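Local coordinates for hypothetical protein (Bacteroides fragilis, PDB 4JJA) that is of unknown function but belongs to the NamZ (DUF1343) family and may therefore act as an exo-beta-N-acetylmuramidase on peptidoglycan, at residues V6-Q12 / I200-Y205; F116-Y120 / P217-L221; Y333-M337 / I347-W351. All blocks are in the same frame, centred on the assembly; numbering follows the deposited sequence.

Contact 1: residues V6-Q12 / I200-Y205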
loop_
_atom_site.group_PDB
_atom_site.type_symbol
_atom_site.label_atom_id
_atom_site.label_comp_id
_atom_site.label_asym_id
_atom_site.label_seq_id
_atom_site.Cartn_x
_atom_site.Cartn_y
_atom_site.Cartn_z
ATOM N N VAL A 6 17.431 7.396 7.405
ATOM C CA VAL A 6 17.006 7.436 6.006
ATOM C C VAL A 6 16.862 8.871 5.543
ATOM O O VAL A 6 16.281 9.684 6.237
ATOM C CB VAL A 6 15.669 6.680 5.800
ATOM C CG1 VAL A 6 15.162 6.923 4.391
ATOM C CG2 VAL A 6 15.861 5.204 6.041
ATOM N N ILE A 7 17.351 9.152 4.345
ATOM C CA ILE A 7 17.118 10.448 3.705
ATOM C C ILE A 7 16.230 10.133 2.493
ATOM O O ILE A 7 16.648 9.504 1.522
ATOM C CB ILE A 7 18.430 11.133 3.266
ATOM C CG1 ILE A 7 19.389 11.306 4.428
ATOM C CG2 ILE A 7 18.159 12.455 2.559
ATOM C CD1 ILE A 7 20.793 11.794 4.014
ATOM N N ILE A 8 14.988 10.569 2.554
ATOM C CA ILE A 8 14.051 10.277 1.477
ATOM C C ILE A 8 14.415 11.090 0.227
ATOM O O ILE A 8 15.166 12.076 0.284
ATOM C CB ILE A 8 12.598 10.536 1.885
ATOM C CG1 ILE A 8 12.356 12.016 2.178
ATOM C CG2 ILE A 8 12.170 9.605 3.062
ATOM C CD1 ILE A 8 10.875 12.370 2.387
ATOM N N GLY A 9 13.900 10.672 -0.924
ATOM C CA GLY A 9 14.168 11.349 -2.176
ATOM C C GLY A 9 13.846 12.848 -2.086
ATOM O O GLY A 9 14.601 13.667 -2.582
ATOM N N ALA A 10 12.677 13.188 -1.526
ATOM C CA ALA A 10 12.207 14.582 -1.541
ATOM C C ALA A 10 13.121 15.519 -0.763
ATOM O O ALA A 10 13.127 16.722 -1.032
ATOM C CB ALA A 10 10.790 14.682 -1.041
ATOM N N GLU A 11 13.904 15.016 0.184
ATOM C CA GLU A 11 14.848 15.834 0.949
ATOM C C GLU A 11 16.061 16.239 0.137
ATOM O O GLU A 11 16.767 17.189 0.491
ATOM C CB GLU A 11 15.357 15.036 2.155
ATOM C CG GLU A 11 14.364 14.852 3.240
ATOM C CD GLU A 11 14.929 14.035 4.390
ATOM O OE1 GLU A 11 14.871 12.795 4.325
ATOM O OE2 GLU A 11 15.468 14.649 5.350
ATOM N N GLN A 12 16.351 15.496 -0.919
ATOM C CA GLN A 12 17.577 15.643 -1.698
ATOM C C GLN A 12 17.386 16.677 -2.831
ATOM O O GLN A 12 17.489 16.370 -4.012
ATOM C CB GLN A 12 17.996 14.299 -2.276
ATOM C CG GLN A 12 18.253 13.287 -1.168
ATOM C CD GLN A 12 18.458 11.907 -1.749
ATOM O OE1 GLN A 12 19.378 11.697 -2.578
ATOM N NE2 GLN A 12 17.660 10.955 -1.293
ATOM N N ILE A 200 14.680 9.273 -7.763
ATOM C CA ILE A 200 15.650 9.789 -6.797
ATOM C C ILE A 200 15.574 8.834 -5.600
ATOM O O ILE A 200 14.606 8.840 -4.841
ATOM C CB ILE A 200 15.339 11.223 -6.326
ATOM C CG1 ILE A 200 15.153 12.152 -7.533
ATOM C CG2 ILE A 200 16.423 11.703 -5.352
ATOM C CD1 ILE A 200 16.364 12.247 -8.499
ATOM N N PRO A 201 16.550 7.934 -5.451
ATOM C CA PRO A 201 16.475 6.932 -4.393
ATOM C C PRO A 201 16.710 7.508 -3.020
ATOM O O PRO A 201 17.385 8.522 -2.866
ATOM C CB PRO A 201 17.606 5.936 -4.762
ATOM C CG PRO A 201 17.878 6.129 -6.187
ATOM C CD PRO A 201 17.603 7.588 -6.425
ATOM N N CYS A 202 16.172 6.837 -2.017
ATOM C CA CYS A 202 16.525 7.166 -0.664
ATOM C C CYS A 202 18.012 6.894 -0.410
ATOM O O CYS A 202 18.588 5.992 -1.022
ATOM C CB CYS A 202 15.777 6.276 0.314
ATOM S SG CYS A 202 13.984 6.373 0.236
ATOM N N LYS A 203 18.576 7.636 0.535
ATOM C CA LYS A 203 19.917 7.328 1.055
ATOM C C LYS A 203 19.780 6.693 2.419
ATOM O O LYS A 203 18.777 6.897 3.107
ATOM C CB LYS A 203 20.778 8.564 1.162
ATOM C CG LYS A 203 21.031 9.214 -0.194
ATOM C CD LYS A 203 21.911 10.464 -0.076
ATOM C CE LYS A 203 22.446 10.919 -1.411
ATOM N NZ LYS A 203 22.837 9.825 -2.348
ATOM N N ASN A 204 20.787 5.912 2.797
ATOM C CA ASN A 204 20.819 5.195 4.081
ATOM C C ASN A 204 19.640 4.264 4.214
ATOM O O ASN A 204 18.995 4.183 5.247
ATOM C CB ASN A 204 20.896 6.178 5.248
ATOM C CG ASN A 204 22.052 7.146 5.120
ATOM O OD1 ASN A 204 23.145 6.789 4.610
ATOM N ND2 ASN A 204 21.820 8.376 5.566
ATOM N N TYR A 205 19.384 3.544 3.130
ATOM C CA TYR A 205 18.217 2.636 3.068
ATOM C C TYR A 205 18.568 1.348 2.345
ATOM O O TYR A 205 19.107 1.367 1.238
ATOM C CB TYR A 205 17.054 3.330 2.315
ATOM C CG TYR A 205 15.796 2.494 2.267
ATOM C CD1 TYR A 205 15.102 2.151 3.412
ATOM C CD2 TYR A 205 15.283 2.053 1.052
ATOM C CE1 TYR A 205 13.989 1.328 3.321
ATOM C CE2 TYR A 205 14.139 1.242 0.970
ATOM C CZ TYR A 205 13.475 0.922 2.109
ATOM O OH TYR A 205 12.343 0.100 2.026
HETATM O O HOH W 1 19.553 9.699 -4.171
#
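A single antiparallel bridge joins the N-terminal lead-in to helix 13-20 with the chain just leaving strand 197-200, at an edge of the central parallel sheet. Ile7 and Lys203 form a hydrogen-bonded pair: Ile7 N donates to Lys203 O and Lys203 N to Ile7 O, both at 2.9 Å. The CA atoms of Val6 and Cys202 add CA-H...O contacts to Lys203 O (3.4 Å) and Ile7 O (3.2 Å), respectively. Strand 197-200 is the last of six parallel strands in a Rossmann-like domain, with Ile200 paired to strand 136-140, and the N-terminal segment runs antiparallel alongside the chain as it leaves this edge strand. Gly9 fits closely here; a CB on it would clash with Ile200 O. Val6 packs CG2 4.1 Å from Tyr205 CD1, while the Tyr205 hydroxyl is hydrogen-bonded to Asn144 N. Gln12 turns back across the gap, its NE2 donating to Pro201 O (2.9 Å) and to Ile8 O (3.2 Å), and a water bridges Gln12 OE1 and Pro201 O.

Contact 2: residues F116-Y120 / P217-L221. With GOL (glycerol), chain D.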
loop_
_atom_site.group_PDB
_atom_site.type_symbol
_atom_site.label_atom_id
_atom_site.label_comp_id
_atom_site.label_asym_id
_atom_site.label_seq_id
_atom_site.Cartn_x
_atom_site.Cartn_y
_atom_site.Cartn_z
ATOM N N PHE A 116 -2.829 -5.069 -1.998
ATOM C CA PHE A 116 -4.180 -4.594 -1.837
ATOM C C PHE A 116 -4.267 -3.205 -1.236
ATOM O O PHE A 116 -5.376 -2.721 -0.963
ATOM C CB PHE A 116 -5.082 -5.616 -1.128
ATOM C CG PHE A 116 -4.476 -6.314 0.051
ATOM C CD1 PHE A 116 -4.135 -5.612 1.202
ATOM C CD2 PHE A 116 -4.276 -7.688 0.028
ATOM C CE1 PHE A 116 -3.595 -6.262 2.322
ATOM C CE2 PHE A 116 -3.741 -8.334 1.137
ATOM C CZ PHE A 116 -3.383 -7.622 2.268
ATOM N N TYR A 117 -3.118 -2.502 -1.124
ATOM C CA TYR A 117 -3.068 -1.071 -0.784
ATOM C C TYR A 117 -2.726 -0.382 -2.092
ATOM O O TYR A 117 -1.640 -0.593 -2.621
ATOM C CB TYR A 117 -2.036 -0.839 0.281
ATOM C CG TYR A 117 -2.129 0.542 0.917
ATOM C CD1 TYR A 117 -2.908 0.734 2.030
ATOM C CD2 TYR A 117 -1.369 1.612 0.470
ATOM C CE1 TYR A 117 -3.003 1.931 2.661
ATOM C CE2 TYR A 117 -1.440 2.853 1.076
ATOM C CZ TYR A 117 -2.270 3.005 2.185
ATOM O OH TYR A 117 -2.305 4.248 2.782
ATOM N N THR A 118 -3.648 0.480 -2.546
ATOM C CA THR A 118 -3.868 0.776 -3.981
ATOM C C THR A 118 -3.174 1.930 -4.634
ATOM O O THR A 118 -3.405 2.198 -5.810
ATOM C CB THR A 118 -5.387 0.989 -4.303
ATOM O OG1 THR A 118 -5.902 2.152 -3.649
ATOM C CG2 THR A 118 -6.178 -0.237 -3.884
ATOM N N TYR A 119 -2.313 2.622 -3.916
ATOM C CA TYR A 119 -1.628 3.778 -4.532
ATOM C C TYR A 119 -0.816 3.374 -5.764
ATOM O O TYR A 119 -0.762 4.127 -6.716
ATOM C CB TYR A 119 -0.690 4.496 -3.574
ATOM C CG TYR A 119 -1.328 5.155 -2.391
ATOM C CD1 TYR A 119 -2.693 5.448 -2.366
ATOM C CD2 TYR A 119 -0.551 5.491 -1.294
ATOM C CE1 TYR A 119 -3.262 6.081 -1.234
ATOM C CE2 TYR A 119 -1.109 6.110 -0.201
ATOM C CZ TYR A 119 -2.465 6.375 -0.180
ATOM O OH TYR A 119 -3.045 7.007 0.924
ATOM N N TYR A 120 -0.214 2.179 -5.788
ATOM C CA TYR A 120 0.553 1.806 -6.949
ATOM C C TYR A 120 -0.343 1.641 -8.189
ATOM O O TYR A 120 0.136 1.751 -9.326
ATOM C CB TYR A 120 1.419 0.536 -6.723
ATOM C CG TYR A 120 0.625 -0.753 -6.688
ATOM C CD1 TYR A 120 0.355 -1.476 -7.824
ATOM C CD2 TYR A 120 0.089 -1.201 -5.510
ATOM C CE1 TYR A 120 -0.416 -2.632 -7.809
ATOM C CE2 TYR A 120 -0.704 -2.334 -5.453
ATOM C CZ TYR A 120 -0.969 -3.059 -6.604
ATOM O OH TYR A 120 -1.761 -4.185 -6.599
ATOM N N PRO A 217 -0.498 6.715 7.023
ATOM C CA PRO A 217 -0.775 6.723 5.597
ATOM C C PRO A 217 -2.247 6.631 5.237
ATOM O O PRO A 217 -2.650 7.090 4.187
ATOM C CB PRO A 217 0.015 5.508 5.095
ATOM C CG PRO A 217 0.088 4.592 6.318
ATOM C CD PRO A 217 0.221 5.496 7.462
ATOM N N SER A 218 -3.020 6.023 6.130
ATOM C CA SER A 218 -4.474 5.924 6.082
ATOM C C SER A 218 -4.954 6.050 7.515
ATOM O O SER A 218 -4.227 5.695 8.432
ATOM C CB SER A 218 -4.949 4.539 5.612
ATOM O OG SER A 218 -4.502 4.219 4.354
ATOM N N PRO A 219 -6.201 6.498 7.747
ATOM C CA PRO A 219 -6.598 6.764 9.150
ATOM C C PRO A 219 -6.511 5.521 10.062
ATOM O O PRO A 219 -6.180 5.616 11.241
ATOM C CB PRO A 219 -8.019 7.264 9.000
ATOM C CG PRO A 219 -7.982 8.015 7.667
ATOM C CD PRO A 219 -7.118 7.148 6.793
ATOM N N ASN A 220 -6.879 4.362 9.513
ATOM C CA ASN A 220 -6.923 3.111 10.285
ATOM C C ASN A 220 -5.617 2.318 10.244
ATOM O O ASN A 220 -5.587 1.184 10.674
ATOM C CB ASN A 220 -8.167 2.258 9.926
ATOM C CG ASN A 220 -9.413 2.902 10.451
ATOM O OD1 ASN A 220 -9.624 2.935 11.645
ATOM N ND2 ASN A 220 -10.194 3.506 9.573
ATOM N N LEU A 221 -4.541 2.956 9.799
ATOM C CA LEU A 221 -3.171 2.447 9.975
ATOM C C LEU A 221 -2.414 3.442 10.832
ATOM O O LEU A 221 -1.516 4.163 10.367
ATOM C CB LEU A 221 -2.484 2.213 8.611
ATOM C CG LEU A 221 -3.081 1.090 7.773
ATOM C CD1 LEU A 221 -2.421 1.067 6.394
ATOM C CD2 LEU A 221 -2.907 -0.258 8.484
HETATM C C1 GOL D . -5.721 4.408 1.126
HETATM O O1 GOL D . -6.318 4.911 2.315
HETATM C C2 GOL D . -6.217 3.009 0.756
HETATM O O2 GOL D . -7.502 3.086 0.186
HETATM C C3 GOL D . -5.306 2.480 -0.334
HETATM O O3 GOL D . -5.691 1.208 -0.828
#
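A glycerol molecule, probably from the crystallisation liquor, spans the gap between the loop leading into helix 119-132 and the loop before helix 224-233, which touch directly through little more than the end of one tyrosine. The nearest CA atoms, those of Tyr117 and Ser218, are 9.9 Å apart, and only 157 Å² is buried between the segments. Tyr117, with chi1 in the t well, extends its ring across this space and places OH 2.7 Å from Ser218 OG in a hydrogen bond that either hydroxyl could donate. Apolar contacts accompany the polar link: Pro217 CB is 4.5 Å from Tyr117 CZ and Leu221 CD1 3.9 Å from Tyr117 CE1.

The glycerol follows the tyrosine, with its C3 over one face of the Tyr117 ring. At one end O3 accepts from Thr118 N (2.8 Å) and is hydrogen-bonded to Thr118 OG1 (3.0 Å); at the other, O1 is hydrogen-bonded to Ser218 OG (2.8 Å). Ser218 OG thus meets both Tyr117 and the ligand. Ser218 also opens a type I beta turn closed by Leu221 N to Ser218 O at 3.1 Å, which brings Leu221 back to the tyrosine. A small polyol held by hydroxyls and a backbone NH beside aromatic rings is consistent with a pocket able to take a sugar-like group, although no substrate is bound here.

Tyr119, at the start of helix 119-132, borders the glycerol near C1 and makes a weak hydrogen bond to Glu58. Across the gap, Pro217 and Leu221 rest on helix 224-233, whose Tyr230 touches both Leu221 and Tyr117.

Contact 3: residues Y333-M337 / I347-W351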
loop_
_atom_site.group_PDB
_atom_site.type_symbol
_atom_site.label_atom_id
_atom_site.label_comp_id
_atom_site.label_asym_id
_atom_site.label_seq_id
_atom_site.Cartn_x
_atom_site.Cartn_y
_atom_site.Cartn_z
ATOM N N TYR A 333 -6.438 -21.628 -3.737
ATOM C CA TYR A 333 -6.149 -22.779 -2.862
ATOM C C TYR A 333 -6.195 -22.426 -1.399
ATOM O O TYR A 333 -6.291 -23.323 -0.575
ATOM C CB TYR A 333 -4.855 -23.474 -3.205
ATOM C CG TYR A 333 -3.574 -22.674 -3.066
ATOM C CD1 TYR A 333 -3.068 -22.320 -1.804
ATOM C CD2 TYR A 333 -2.819 -22.318 -4.179
ATOM C CE1 TYR A 333 -1.868 -21.641 -1.674
ATOM C CE2 TYR A 333 -1.623 -21.646 -4.044
ATOM C CZ TYR A 333 -1.140 -21.298 -2.793
ATOM O OH TYR A 333 0.052 -20.627 -2.671
ATOM N N VAL A 334 -6.102 -21.146 -1.014
ATOM C CA VAL A 334 -6.112 -20.803 0.391
ATOM C C VAL A 334 -7.454 -21.142 1.042
ATOM O O VAL A 334 -7.502 -21.847 2.073
ATOM C CB VAL A 334 -5.691 -19.350 0.638
ATOM C CG1 VAL A 334 -5.856 -18.937 2.117
ATOM C CG2 VAL A 334 -4.257 -19.102 0.155
ATOM N N ARG A 335 -8.567 -20.728 0.424
ATOM C CA ARG A 335 -9.861 -21.115 0.934
ATOM C C ARG A 335 -9.999 -22.633 1.001
ATOM O O ARG A 335 -10.483 -23.195 2.009
ATOM C CB ARG A 335 -10.913 -20.574 -0.011
ATOM C CG ARG A 335 -12.333 -20.981 0.283
ATOM C CD ARG A 335 -13.259 -20.725 -0.876
ATOM N NE ARG A 335 -13.402 -19.301 -1.189
ATOM C CZ ARG A 335 -14.500 -18.558 -1.004
ATOM N NH1 ARG A 335 -15.591 -19.049 -0.442
ATOM N NH2 ARG A 335 -14.486 -17.296 -1.414
ATOM N N LYS A 336 -9.635 -23.295 -0.089
ATOM C CA LYS A 336 -9.846 -24.743 -0.170
ATOM C C LYS A 336 -9.051 -25.491 0.908
ATOM O O LYS A 336 -9.551 -26.422 1.550
ATOM C CB LYS A 336 -9.442 -25.263 -1.540
ATOM C CG LYS A 336 -10.350 -24.802 -2.675
ATOM C CD LYS A 336 -9.818 -25.341 -4.043
ATOM C CE LYS A 336 -10.495 -24.783 -5.275
ATOM N NZ LYS A 336 -9.853 -25.363 -6.517
HETATM N N MSE A 337 -7.811 -25.089 1.109
HETATM C CA MSE A 337 -6.956 -25.740 2.114
HETATM C C MSE A 337 -7.395 -25.452 3.534
HETATM O O MSE A 337 -7.377 -26.342 4.377
HETATM C CB MSE A 337 -5.514 -25.348 1.895
HETATM C CG MSE A 337 -4.899 -25.917 0.631
HETATM SE SE MSE A 337 -3.075 -25.421 0.345
HETATM C CE MSE A 337 -2.196 -26.631 1.605
ATOM N N ILE A 347 -0.157 -24.293 4.236
ATOM C CA ILE A 347 -0.678 -23.394 3.219
ATOM C C ILE A 347 0.413 -22.390 2.820
ATOM O O ILE A 347 0.661 -22.180 1.616
ATOM C CB ILE A 347 -1.970 -22.672 3.714
ATOM C CG1 ILE A 347 -3.035 -23.714 4.024
ATOM C CG2 ILE A 347 -2.452 -21.683 2.642
ATOM C CD1 ILE A 347 -4.263 -23.137 4.730
ATOM N N LYS A 348 1.065 -21.790 3.807
ATOM C CA LYS A 348 2.101 -20.807 3.527
ATOM C C LYS A 348 3.255 -21.435 2.715
ATOM O O LYS A 348 3.776 -20.844 1.794
ATOM C CB LYS A 348 2.572 -20.168 4.812
ATOM C CG LYS A 348 3.780 -19.290 4.611
ATOM C CD LYS A 348 3.927 -18.317 5.748
ATOM C CE LYS A 348 5.087 -17.373 5.490
ATOM N NZ LYS A 348 5.062 -16.223 6.378
ATOM N N ALA A 349 3.634 -22.678 3.023
ATOM C CA ALA A 349 4.678 -23.336 2.298
ATOM C C ALA A 349 4.347 -23.469 0.812
ATOM O O ALA A 349 5.239 -23.519 -0.008
ATOM C CB ALA A 349 4.968 -24.744 2.937
ATOM N N ARG A 350 3.060 -23.541 0.458
ATOM C CA ARG A 350 2.657 -23.732 -0.919
ATOM C C ARG A 350 3.076 -22.545 -1.820
ATOM O O ARG A 350 3.273 -22.735 -3.007
ATOM C CB ARG A 350 1.165 -24.030 -1.020
ATOM C CG ARG A 350 0.776 -24.495 -2.405
ATOM C CD ARG A 350 -0.591 -25.068 -2.450
ATOM N NE ARG A 350 -1.026 -25.348 -3.814
ATOM C CZ ARG A 350 -2.207 -25.913 -4.087
ATOM N NH1 ARG A 350 -2.984 -26.337 -3.107
ATOM N NH2 ARG A 350 -2.611 -26.051 -5.340
ATOM N N TRP A 351 3.192 -21.352 -1.244
ATOM C CA TRP A 351 3.589 -20.182 -2.002
ATOM C C TRP A 351 5.078 -19.878 -1.941
ATOM O O TRP A 351 5.523 -18.883 -2.493
ATOM C CB TRP A 351 2.731 -18.971 -1.706
ATOM C CG TRP A 351 2.831 -18.373 -0.350
ATOM C CD1 TRP A 351 3.918 -17.761 0.248
ATOM C CD2 TRP A 351 1.751 -18.238 0.602
ATOM N NE1 TRP A 351 3.563 -17.265 1.476
ATOM C CE2 TRP A 351 2.237 -17.505 1.699
ATOM C CE3 TRP A 351 0.410 -18.620 0.585
ATOM C CZ2 TRP A 351 1.435 -17.160 2.786
ATOM C CZ3 TRP A 351 -0.397 -18.261 1.672
ATOM C CH2 TRP A 351 0.123 -17.552 2.743
#
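Tyr333, Ile347 and Arg350 carry most of the surface buried where helix 333-339 packs against helix 344-350. The guanidinium of Arg350 lies flat on the Tyr333 ring, the planes at 6° and the centres 4.1 Å apart, giving an off-centre cation-pi contact. Its aliphatic part is better centred: Arg350 CD sits 3.6 Å from the centroid of the Tyr333 ring, nearly on the ring normal, as a CH-pi contact. An extended arginine side chain makes this overlap possible and also sets Arg350 NH1 3.6 Å from SE of the selenomethionine Met337. The two helices form a helical hairpin in the C-terminal NamZ region, with only nine residues between the segments. Inside it, Ile347 fills the space between the backbones, CG1 lying 3.7 Å from Met337 CB and CG2 4.0 Å from Val334 CG2. The far end of Tyr333 reaches Trp351, with Tyr333 OH 3.3 Å from Trp351 CB. No hydrogen bond links the segments. Beneath the hairpin, Val334 touches helix 325-329 and Ile347 touches Leu304; Trp351 packs against Pro153 and Leu304 and donates its indole NH to Asp151, whose carboxylate also forms a salt bridge with Lys348.

Overall arrangement
Starting at the N terminus, the chain passes through 6-12 and helix 13-20 before entering the parallel sheet at strand 24-28; contact 1 closes a loop of 187 residues when 200-205 returns to 6-12. Contact 2 crosses this loop, because 116-120 lies inside it and 217-221 beyond it. Contact 1 joins the N-terminal lead-in to the exit of the edge strand, whereas contact 2, its centre about 5 Å from that of the chain, links the start of helix 119-132 to the approach to helix 224-233. Contact 3 follows in series and closes a short loop within the C-terminal region. Contacts 1 and 3 lie on opposite sides of the chain's centre, their own centres about 38 Å apart.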